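Local coordinates for protein enolase (alpha proteobacterium BAL199, PDB 3UGV) that probably catalyses a magnesium-dependent reaction of the enolase superfamily, in which a proton is removed next to a substrate carboxylate, at residues W56-I61 with D353-E358; Y74-V79 with E347-A352; H91-M96 with K113-V118. All blocks are in the same frame, centred on the assembly; numbering follows the deposited sequence.

Contact 1. Residues W56-I61 with D353-E358; sequences WPLILI and DPILQE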
loop_
_atom_site.group_PDB
_atom_site.type_symbol
_atom_site.label_atom_id
_atom_site.label_comp_id
_atom_site.label_asym_id
_atom_site.label_seq_id
_atom_site.Cartn_x
_atom_site.Cartn_y
_atom_site.Cartn_z
ATOM N N TRP F 56 0.309 -2.322 46.871
ATOM C CA TRP F 56 -0.335 -1.531 45.842
ATOM C C TRP F 56 -0.232 -0.061 46.208
ATOM O O TRP F 56 -0.868 0.391 47.156
ATOM C CB TRP F 56 -1.801 -1.945 45.694
ATOM C CG TRP F 56 -2.456 -1.348 44.488
ATOM C CD1 TRP F 56 -3.507 -0.457 44.461
ATOM C CD2 TRP F 56 -2.094 -1.581 43.128
ATOM N NE1 TRP F 56 -3.814 -0.135 43.161
ATOM C CE2 TRP F 56 -2.957 -0.806 42.326
ATOM C CE3 TRP F 56 -1.119 -2.367 42.507
ATOM C CZ2 TRP F 56 -2.874 -0.804 40.940
ATOM C CZ3 TRP F 56 -1.038 -2.361 41.136
ATOM C CH2 TRP F 56 -1.912 -1.588 40.366
ATOM N N PRO F 57 0.587 0.694 45.468
ATOM C CA PRO F 57 0.778 2.127 45.734
ATOM C C PRO F 57 -0.312 3.018 45.121
ATOM O O PRO F 57 -0.750 2.769 44.002
ATOM C CB PRO F 57 2.123 2.416 45.073
ATOM C CG PRO F 57 2.193 1.446 43.936
ATOM C CD PRO F 57 1.452 0.204 44.384
ATOM N N LEU F 58 -0.742 4.037 45.863
ATOM C CA LEU F 58 -1.675 5.050 45.368
ATOM C C LEU F 58 -1.163 6.447 45.731
ATOM O O LEU F 58 -0.677 6.666 46.838
ATOM C CB LEU F 58 -3.060 4.875 45.993
ATOM C CG LEU F 58 -3.780 3.547 45.829
ATOM C CD1 LEU F 58 -4.976 3.463 46.768
ATOM C CD2 LEU F 58 -4.214 3.341 44.392
ATOM N N ILE F 59 -1.260 7.387 44.801
ATOM C CA ILE F 59 -1.041 8.788 45.142
ATOM C C ILE F 59 -2.400 9.488 45.217
ATOM O O ILE F 59 -3.127 9.563 44.224
ATOM C CB ILE F 59 -0.119 9.482 44.127
ATOM C CG1 ILE F 59 1.275 8.854 44.175
ATOM C CG2 ILE F 59 -0.048 10.988 44.399
ATOM C CD1 ILE F 59 2.149 9.182 42.979
ATOM N N LEU F 60 -2.757 9.956 46.408
ATOM C CA LEU F 60 -4.003 10.691 46.624
ATOM C C LEU F 60 -3.785 12.168 46.323
ATOM O O LEU F 60 -2.853 12.781 46.831
ATOM C CB LEU F 60 -4.483 10.530 48.071
ATOM C CG LEU F 60 -5.395 9.348 48.415
ATOM C CD1 LEU F 60 -4.776 8.031 48.044
ATOM C CD2 LEU F 60 -5.740 9.350 49.896
ATOM N N ILE F 61 -4.659 12.738 45.509
ATOM C CA ILE F 61 -4.481 14.099 45.036
ATOM C C ILE F 61 -5.655 14.980 45.430
ATOM O O ILE F 61 -6.806 14.642 45.160
ATOM C CB ILE F 61 -4.331 14.115 43.506
ATOM C CG1 ILE F 61 -3.053 13.378 43.113
ATOM C CG2 ILE F 61 -4.358 15.553 42.965
ATOM C CD1 ILE F 61 -2.948 13.101 41.643
ATOM N N ASP F 353 -10.282 0.414 47.006
ATOM C CA ASP F 353 -11.445 0.594 47.894
ATOM C C ASP F 353 -11.120 1.033 49.330
ATOM O O ASP F 353 -11.883 1.787 49.942
ATOM C CB ASP F 353 -12.288 -0.691 47.947
ATOM C CG ASP F 353 -13.271 -0.795 46.794
ATOM O OD1 ASP F 353 -13.156 0.000 45.835
ATOM O OD2 ASP F 353 -14.159 -1.678 46.848
ATOM N N PRO F 354 -10.007 0.536 49.892
ATOM C CA PRO F 354 -9.742 0.878 51.294
ATOM C C PRO F 354 -9.619 2.379 51.566
ATOM O O PRO F 354 -9.980 2.806 52.658
ATOM C CB PRO F 354 -8.426 0.158 51.584
ATOM C CG PRO F 354 -8.463 -1.036 50.680
ATOM C CD PRO F 354 -9.135 -0.554 49.416
ATOM N N ILE F 355 -9.147 3.166 50.603
ATOM C CA ILE F 355 -8.986 4.605 50.826
ATOM C C ILE F 355 -10.229 5.421 50.458
ATOM O O ILE F 355 -10.222 6.642 50.546
ATOM C CB ILE F 355 -7.741 5.173 50.112
ATOM C CG1 ILE F 355 -7.735 4.782 48.640
ATOM C CG2 ILE F 355 -6.474 4.675 50.780
ATOM C CD1 ILE F 355 -8.584 5.665 47.782
ATOM N N LEU F 356 -11.291 4.742 50.039
ATOM C CA LEU F 356 -12.555 5.417 49.772
ATOM C C LEU F 356 -13.539 5.138 50.900
ATOM O O LEU F 356 -13.566 4.038 51.462
ATOM C CB LEU F 356 -13.178 4.947 48.450
ATOM C CG LEU F 356 -12.395 5.005 47.144
ATOM C CD1 LEU F 356 -13.269 4.484 46.004
ATOM C CD2 LEU F 356 -11.935 6.430 46.875
ATOM N N GLN F 357 -14.352 6.140 51.216
ATOM C CA GLN F 357 -15.435 5.973 52.172
ATOM C C GLN F 357 -16.530 5.114 51.566
ATOM O O GLN F 357 -17.054 4.205 52.213
ATOM C CB GLN F 357 -15.994 7.336 52.578
ATOM C CG GLN F 357 -15.057 8.114 53.486
ATOM C CD GLN F 357 -15.686 9.369 54.045
ATOM O OE1 GLN F 357 -16.908 9.515 54.063
ATOM N NE2 GLN F 357 -14.848 10.293 54.496
ATOM N N GLU F 358 -16.848 5.397 50.309
ATOM C CA GLU F 358 -17.952 4.748 49.634
ATOM C C GLU F 358 -17.593 4.401 48.192
ATOM O O GLU F 358 -17.900 5.152 47.266
ATOM C CB GLU F 358 -19.171 5.663 49.674
ATOM C CG GLU F 358 -20.508 4.957 49.552
ATOM C CD GLU F 358 -21.663 5.866 49.947
ATOM O OE1 GLU F 358 -22.563 6.096 49.109
ATOM O OE2 GLU F 358 -21.665 6.355 51.099
#
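L58 and I355 make the tight centre of this contact: CD1 of L58 lies 3.6 Å from CG1 of I355, the two side chains meeting at a slant. The isoleucine rests across two leucines of one strand, for CD1 of L60 stands 4.4 Å from the same CG1 of I355, a looser approach. In I355, CG1 is tucked between the backbone N and C (chi1 52°), and this turns its methylene to the leucines. L58 and L60 suit their places because residues two apart on a strand share one face of the sheet, here lined with flexible, wholly apolar groups. I59, between them, faces the other way, onto M83, L86 and L90 of helix 83-97. Strand 52-65 is the central strand of the three-stranded antiparallel sheet of the N-terminal, mandelate racemase-like domain, whereas I355 belongs to a loop that follows strand 346-348 in the enolase C-terminal domain-like region. V384 of helix 381-387 touches both L60 and I355. The outer part of the loop is of another character: D353 and P354 are partly exposed, and the polar Q357 and E358 are exposed. L356 N donates to D353 O at 3.0 Å, closing the 3-10 turn that presents I355, while farther out the amide nitrogen NE2 of Q357 is bonded to the carbonyl of W379.

Contact 2. Residues Y74-V79 with E347-A352; sequences YLEPYV and EWQSWA
The seam between the N-terminal domain and the C-terminal, barrel-forming domain of an enolase-superfamily enzyme runs through this contact, where the end of strand 71-75 faces the loop leaving strand 346-348. E76 and Q349 extend head-on across it, the amide turned 45° from the carboxylate, but OE2 of E76 stops 4.2 Å from NE2 of Q349. A water closes the distance. It donates to E76 OE1 at 2.8 Å. From Q349 NE2, 2.6 Å away, it accepts. OE1 is gripped a second time by W56 NE1, so the buried carboxylate has fixed partners. Q349 reaches the water by bending at chi2 (-76°), and its CG packs 3.7 Å above one face of the W351 ring, offset toward the rim. Beside the water bridge lies an apolar contact. The methyl CB of A352 lies 4.0 Å from CE1 of Y74; alanine suits the place because this single methyl already meets the ring, obliquely, without reaching farther. CG of E76 meets the same tyrosine at its edge, while the phenol OH is hydrogen-bonded to E331. The side chain of Q349 lies about 10 Å from a bound magnesium ion. In the enolase superfamily the N-terminal domain packs against the C-terminal barrel, and this contact is part of that boundary.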
loop_
_atom_site.group_PDB
_atom_site.type_symbol
_atom_site.label_atom_id
_atom_site.label_comp_id
_atom_site.label_asym_id
_atom_site.label_seq_id
_atom_site.Cartn_x
_atom_site.Cartn_y
_atom_site.Cartn_z
ATOM N N TYR F 74 -7.066 10.058 42.258
ATOM C CA TYR F 74 -5.891 9.312 42.684
ATOM C C TYR F 74 -5.162 8.691 41.502
ATOM O O TYR F 74 -5.728 8.508 40.431
ATOM C CB TYR F 74 -6.256 8.243 43.725
ATOM C CG TYR F 74 -7.174 7.154 43.214
ATOM C CD1 TYR F 74 -6.667 6.033 42.557
ATOM C CD2 TYR F 74 -8.541 7.238 43.396
ATOM C CE1 TYR F 74 -7.508 5.032 42.096
ATOM C CE2 TYR F 74 -9.391 6.248 42.935
ATOM C CZ TYR F 74 -8.876 5.148 42.288
ATOM O OH TYR F 74 -9.734 4.161 41.839
ATOM N N LEU F 75 -3.891 8.388 41.715
ATOM C CA LEU F 75 -3.078 7.720 40.720
ATOM C C LEU F 75 -2.733 6.339 41.246
ATOM O O LEU F 75 -2.599 6.148 42.458
ATOM C CB LEU F 75 -1.796 8.516 40.464
ATOM C CG LEU F 75 -1.899 9.741 39.561
ATOM C CD1 LEU F 75 -0.690 10.607 39.744
ATOM C CD2 LEU F 75 -1.998 9.302 38.122
ATOM N N GLU F 76 -2.600 5.382 40.332
ATOM C CA GLU F 76 -2.141 4.044 40.672
ATOM C C GLU F 76 -0.924 3.722 39.825
ATOM O O GLU F 76 -1.050 3.114 38.761
ATOM C CB GLU F 76 -3.239 3.018 40.403
ATOM C CG GLU F 76 -4.577 3.411 40.975
ATOM C CD GLU F 76 -5.622 2.341 40.793
ATOM O OE1 GLU F 76 -5.617 1.367 41.580
ATOM O OE2 GLU F 76 -6.442 2.472 39.858
ATOM N N PRO F 77 0.262 4.120 40.304
ATOM C CA PRO F 77 1.507 4.076 39.527
ATOM C C PRO F 77 2.286 2.748 39.543
ATOM O O PRO F 77 3.366 2.707 38.950
ATOM C CB PRO F 77 2.342 5.183 40.166
ATOM C CG PRO F 77 1.933 5.141 41.604
ATOM C CD PRO F 77 0.457 4.748 41.621
ATOM N N TYR F 78 1.769 1.711 40.194
ATOM C CA TYR F 78 2.366 0.369 40.108
ATOM C C TYR F 78 3.627 0.163 40.945
ATOM O O TYR F 78 3.689 -0.737 41.778
ATOM C CB TYR F 78 2.716 0.041 38.663
ATOM C CG TYR F 78 1.593 -0.507 37.833
ATOM C CD1 TYR F 78 1.362 -1.871 37.783
ATOM C CD2 TYR F 78 0.783 0.332 37.067
ATOM C CE1 TYR F 78 0.345 -2.393 37.015
ATOM C CE2 TYR F 78 -0.247 -0.180 36.285
ATOM C CZ TYR F 78 -0.455 -1.550 36.266
ATOM O OH TYR F 78 -1.459 -2.108 35.510
ATOM N N VAL F 79 4.647 0.979 40.693
ATOM C CA VAL F 79 5.925 0.828 41.370
ATOM C C VAL F 79 6.053 1.861 42.476
ATOM O O VAL F 79 6.120 3.061 42.202
ATOM C CB VAL F 79 7.127 0.926 40.394
ATOM C CG1 VAL F 79 6.982 -0.085 39.291
ATOM C CG2 VAL F 79 7.211 2.285 39.782
ATOM N N GLU F 347 -13.093 -2.319 33.320
ATOM C CA GLU F 347 -12.296 -3.199 34.160
ATOM C C GLU F 347 -12.527 -2.844 35.618
ATOM O O GLU F 347 -12.318 -1.699 36.010
ATOM C CB GLU F 347 -10.807 -3.080 33.846
ATOM C CG GLU F 347 -9.960 -4.054 34.654
ATOM C CD GLU F 347 -8.472 -3.877 34.414
ATOM O OE1 GLU F 347 -7.803 -4.849 33.982
ATOM O OE2 GLU F 347 -7.973 -2.760 34.658
ATOM N N TRP F 348 -12.942 -3.820 36.424
ATOM C CA TRP F 348 -13.198 -3.549 37.832
ATOM C C TRP F 348 -12.246 -4.298 38.743
ATOM O O TRP F 348 -11.967 -5.477 38.533
ATOM C CB TRP F 348 -14.653 -3.856 38.207
ATOM C CG TRP F 348 -15.001 -3.585 39.665
ATOM C CD1 TRP F 348 -15.491 -2.416 40.190
ATOM C CD2 TRP F 348 -14.885 -4.499 40.773
ATOM N NE1 TRP F 348 -15.690 -2.551 41.548
ATOM C CE2 TRP F 348 -15.327 -3.816 41.930
ATOM C CE3 TRP F 348 -14.458 -5.824 40.900
ATOM C CZ2 TRP F 348 -15.343 -4.413 43.194
ATOM C CZ3 TRP F 348 -14.484 -6.420 42.161
ATOM C CH2 TRP F 348 -14.916 -5.712 43.287
ATOM N N GLN F 349 -11.756 -3.595 39.758
ATOM C CA GLN F 349 -10.969 -4.199 40.829
ATOM C C GLN F 349 -11.207 -3.370 42.084
ATOM O O GLN F 349 -11.624 -2.218 41.991
ATOM C CB GLN F 349 -9.481 -4.243 40.468
ATOM C CG GLN F 349 -8.784 -2.890 40.518
ATOM C CD GLN F 349 -9.108 -2.001 39.332
ATOM O OE1 GLN F 349 -9.330 -2.477 38.208
ATOM N NE2 GLN F 349 -9.136 -0.697 39.574
ATOM N N SER F 350 -10.977 -3.948 43.256
ATOM C CA SER F 350 -11.207 -3.218 44.507
ATOM C C SER F 350 -9.907 -2.898 45.261
ATOM O O SER F 350 -9.906 -2.674 46.471
ATOM C CB SER F 350 -12.201 -3.968 45.405
ATOM O OG SER F 350 -11.794 -5.305 45.615
ATOM N N TRP F 351 -8.809 -2.867 44.522
ATOM C CA TRP F 351 -7.497 -2.605 45.089
ATOM C C TRP F 351 -7.422 -1.261 45.797
ATOM O O TRP F 351 -6.700 -1.124 46.785
ATOM C CB TRP F 351 -6.436 -2.702 43.995
ATOM C CG TRP F 351 -6.430 -4.049 43.316
ATOM C CD1 TRP F 351 -7.108 -5.172 43.710
ATOM C CD2 TRP F 351 -5.735 -4.401 42.120
ATOM N NE1 TRP F 351 -6.865 -6.202 42.838
ATOM C CE2 TRP F 351 -6.024 -5.757 41.852
ATOM C CE3 TRP F 351 -4.886 -3.708 41.252
ATOM C CZ2 TRP F 351 -5.498 -6.428 40.755
ATOM C CZ3 TRP F 351 -4.365 -4.379 40.159
ATOM C CH2 TRP F 351 -4.673 -5.723 39.920
ATOM N N ALA F 352 -8.184 -0.281 45.309
ATOM C CA ALA F 352 -8.183 1.062 45.901
ATOM C C ALA F 352 -9.366 1.365 46.842
ATOM O O ALA F 352 -9.427 2.444 47.426
ATOM C CB ALA F 352 -8.066 2.140 44.819
HETATM O O HOH W 1 -8.325 0.859 41.446
#

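Contact 3. Residues H91-M96 with K113-V118; sequences HDMSDM and KSLHFV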
loop_
_atom_site.group_PDB
_atom_site.type_symbol
_atom_site.label_atom_id
_atom_site.label_comp_id
_atom_site.label_asym_id
_atom_site.label_seq_id
_atom_site.Cartn_x
_atom_site.Cartn_y
_atom_site.Cartn_z
ATOM N N HIS F 91 3.949 18.445 42.853
ATOM C CA HIS F 91 4.075 19.683 43.616
ATOM C C HIS F 91 4.704 20.793 42.775
ATOM O O HIS F 91 4.411 21.974 42.968
ATOM C CB HIS F 91 4.844 19.448 44.918
ATOM C CG HIS F 91 4.077 18.653 45.933
ATOM N ND1 HIS F 91 4.665 18.109 47.057
ATOM C CD2 HIS F 91 2.766 18.317 45.997
ATOM C CE1 HIS F 91 3.750 17.470 47.765
ATOM N NE2 HIS F 91 2.588 17.581 47.145
ATOM N N ASP F 92 5.550 20.404 41.826
ATOM C CA ASP F 92 6.144 21.355 40.894
ATOM C C ASP F 92 5.100 21.916 39.937
ATOM O O ASP F 92 5.207 23.060 39.499
ATOM C CB ASP F 92 7.269 20.701 40.091
ATOM C CG ASP F 92 8.640 20.972 40.674
ATOM O OD1 ASP F 92 8.796 21.997 41.375
ATOM O OD2 ASP F 92 9.564 20.163 40.418
ATOM N N MET F 93 4.106 21.105 39.589
ATOM C CA MET F 93 3.025 21.582 38.730
ATOM C C MET F 93 2.125 22.495 39.543
ATOM O O MET F 93 1.613 23.496 39.040
ATOM C CB MET F 93 2.227 20.420 38.132
ATOM C CG MET F 93 2.887 19.780 36.925
ATOM S SD MET F 93 2.198 18.155 36.502
ATOM C CE MET F 93 3.215 17.703 35.093
ATOM N N SER F 94 1.949 22.149 40.813
ATOM C CA SER F 94 1.175 22.984 41.715
ATOM C C SER F 94 1.766 24.403 41.778
ATOM O O SER F 94 1.042 25.389 41.602
ATOM C CB SER F 94 1.099 22.347 43.105
ATOM O OG SER F 94 0.273 23.109 43.976
ATOM N N ASP F 95 3.077 24.506 42.015
ATOM C CA ASP F 95 3.752 25.813 42.038
ATOM C C ASP F 95 3.515 26.572 40.738
ATOM O O ASP F 95 3.216 27.764 40.741
ATOM C CB ASP F 95 5.261 25.659 42.257
ATOM C CG ASP F 95 5.609 25.187 43.661
ATOM O OD1 ASP F 95 4.764 25.336 44.573
ATOM O OD2 ASP F 95 6.736 24.672 43.850
ATOM N N MET F 96 3.647 25.859 39.625
ATOM C CA MET F 96 3.528 26.446 38.298
ATOM C C MET F 96 2.095 26.883 37.975
ATOM O O MET F 96 1.881 27.762 37.135
ATOM C CB MET F 96 4.026 25.445 37.252
ATOM C CG MET F 96 4.088 25.987 35.835
ATOM S SD MET F 96 3.818 24.717 34.576
ATOM C CE MET F 96 2.034 24.735 34.462
ATOM N N LYS F 113 3.433 20.890 28.184
ATOM C CA LYS F 113 4.480 21.765 27.646
ATOM C C LYS F 113 5.651 21.911 28.616
ATOM O O LYS F 113 6.803 21.952 28.193
ATOM C CB LYS F 113 3.942 23.158 27.309
ATOM C CG LYS F 113 3.159 23.268 26.007
ATOM C CD LYS F 113 2.839 24.744 25.705
ATOM C CE LYS F 113 1.745 24.916 24.644
ATOM N NZ LYS F 113 2.105 24.363 23.304
ATOM N N SER F 114 5.363 21.999 29.914
ATOM C CA SER F 114 6.421 22.235 30.903
ATOM C C SER F 114 7.460 21.104 30.939
ATOM O O SER F 114 8.617 21.326 31.324
ATOM C CB SER F 114 5.839 22.456 32.304
ATOM O OG SER F 114 5.406 21.232 32.890
ATOM N N LEU F 115 7.042 19.900 30.538
ATOM C CA LEU F 115 7.926 18.736 30.558
ATOM C C LEU F 115 8.255 18.125 29.181
ATOM O O LEU F 115 8.802 17.014 29.113
ATOM C CB LEU F 115 7.368 17.648 31.490
ATOM C CG LEU F 115 7.351 17.904 33.005
ATOM C CD1 LEU F 115 6.957 16.626 33.738
ATOM C CD2 LEU F 115 8.700 18.418 33.506
ATOM N N HIS F 116 7.952 18.836 28.091
ATOM C CA HIS F 116 8.140 18.255 26.753
ATOM C C HIS F 116 9.594 17.843 26.435
ATOM O O HIS F 116 9.817 16.913 25.668
ATOM C CB HIS F 116 7.553 19.153 25.647
ATOM C CG HIS F 116 8.493 20.210 25.145
ATOM N ND1 HIS F 116 8.681 21.413 25.791
ATOM C CD2 HIS F 116 9.282 20.249 24.044
ATOM C CE1 HIS F 116 9.553 22.145 25.117
ATOM N NE2 HIS F 116 9.933 21.461 24.054
ATOM N N PHE F 117 10.569 18.529 27.026
ATOM C CA PHE F 117 11.987 18.218 26.830
ATOM C C PHE F 117 12.387 16.892 27.472
ATOM O O PHE F 117 13.379 16.283 27.074
ATOM C CB PHE F 117 12.873 19.323 27.412
ATOM C CG PHE F 117 13.000 20.535 26.534
ATOM C CD1 PHE F 117 13.469 20.424 25.235
ATOM C CD2 PHE F 117 12.677 21.795 27.017
ATOM C CE1 PHE F 117 13.601 21.543 24.428
ATOM C CE2 PHE F 117 12.807 22.915 26.218
ATOM C CZ PHE F 117 13.271 22.788 24.919
ATOM N N VAL F 118 11.643 16.460 28.486
ATOM C CA VAL F 118 11.860 15.126 29.027
ATOM C C VAL F 118 10.731 14.185 28.604
ATOM O O VAL F 118 10.412 13.215 29.293
ATOM C CB VAL F 118 12.109 15.107 30.561
ATOM C CG1 VAL F 118 13.426 15.823 30.904
ATOM C CG2 VAL F 118 10.940 15.708 31.309
#
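This is a sparse, mainly apolar contact at the periphery of the N-terminal domain, between helix 83-97 and the end of helix 104-114 with the turn after it. Two methionines of the first helix, one turn apart, do the touching. M93 runs out extended beyond CG, and its terminal CE comes 4.1 Å from CD1 of L115, the two side chains crossing at about a right angle. The CA atoms of M93 and S114 are 8.6 Å apart, and the long, unbranched M93 covers such a distance with its own chain. M96 is bent instead: its CG lies anti to the backbone N (chi1 -174°), the chain turns at chi3, and SD rests 3.8 Å from CB of S114. Serine suits this partly exposed spot, offering a small carbon surface to the sulfur while its OG is spent on the carbonyl of T111. Beyond L115 the chain turns in a short 3-10 segment, held by H116 ND1, which donates to K113 O at 3.1 Å, nearly straight at 163°, with the oxygen in the plane of the imidazole, and by V118 N, which bonds to L115 O at 3.0 Å. NE2 of H116 then sits 3.6 Å above the centre of the F117 ring. That ring also stacks on Y78 of the second subunit, and D92 forms a salt bridge to K84 of that subunit. Helix 123-142 also packs here, with A127 and V131 against M93 and S124 against L115, while S94, on the same helix as M93, leans on strand 30-47.

In the fold
Contacts 1 and 2 are neighbours, their centres 8 Å apart, and share the antiparallel sheet of the N-terminal domain: strands 52-65 and 71-75 are adjacent in it. Both tie that sheet to strand 346-348 of the C-terminal domain or the loop after it, so widely separated parts of the sequence meet at one domain boundary. Contact 3 lies apart within the N-terminal domain, its centre about 25 Å from that of contact 1 and 24 Å from that of contact 2. Along the chain the segments run 56-61, 74-79, 91-96, 113-118, 347-352, 353-358. Y78 of contact 2 stacks on F117 of the second subunit, and F117 of contact 3 on Y78 of that subunit, so the subunit interface reaches 74-79 at the domain boundary.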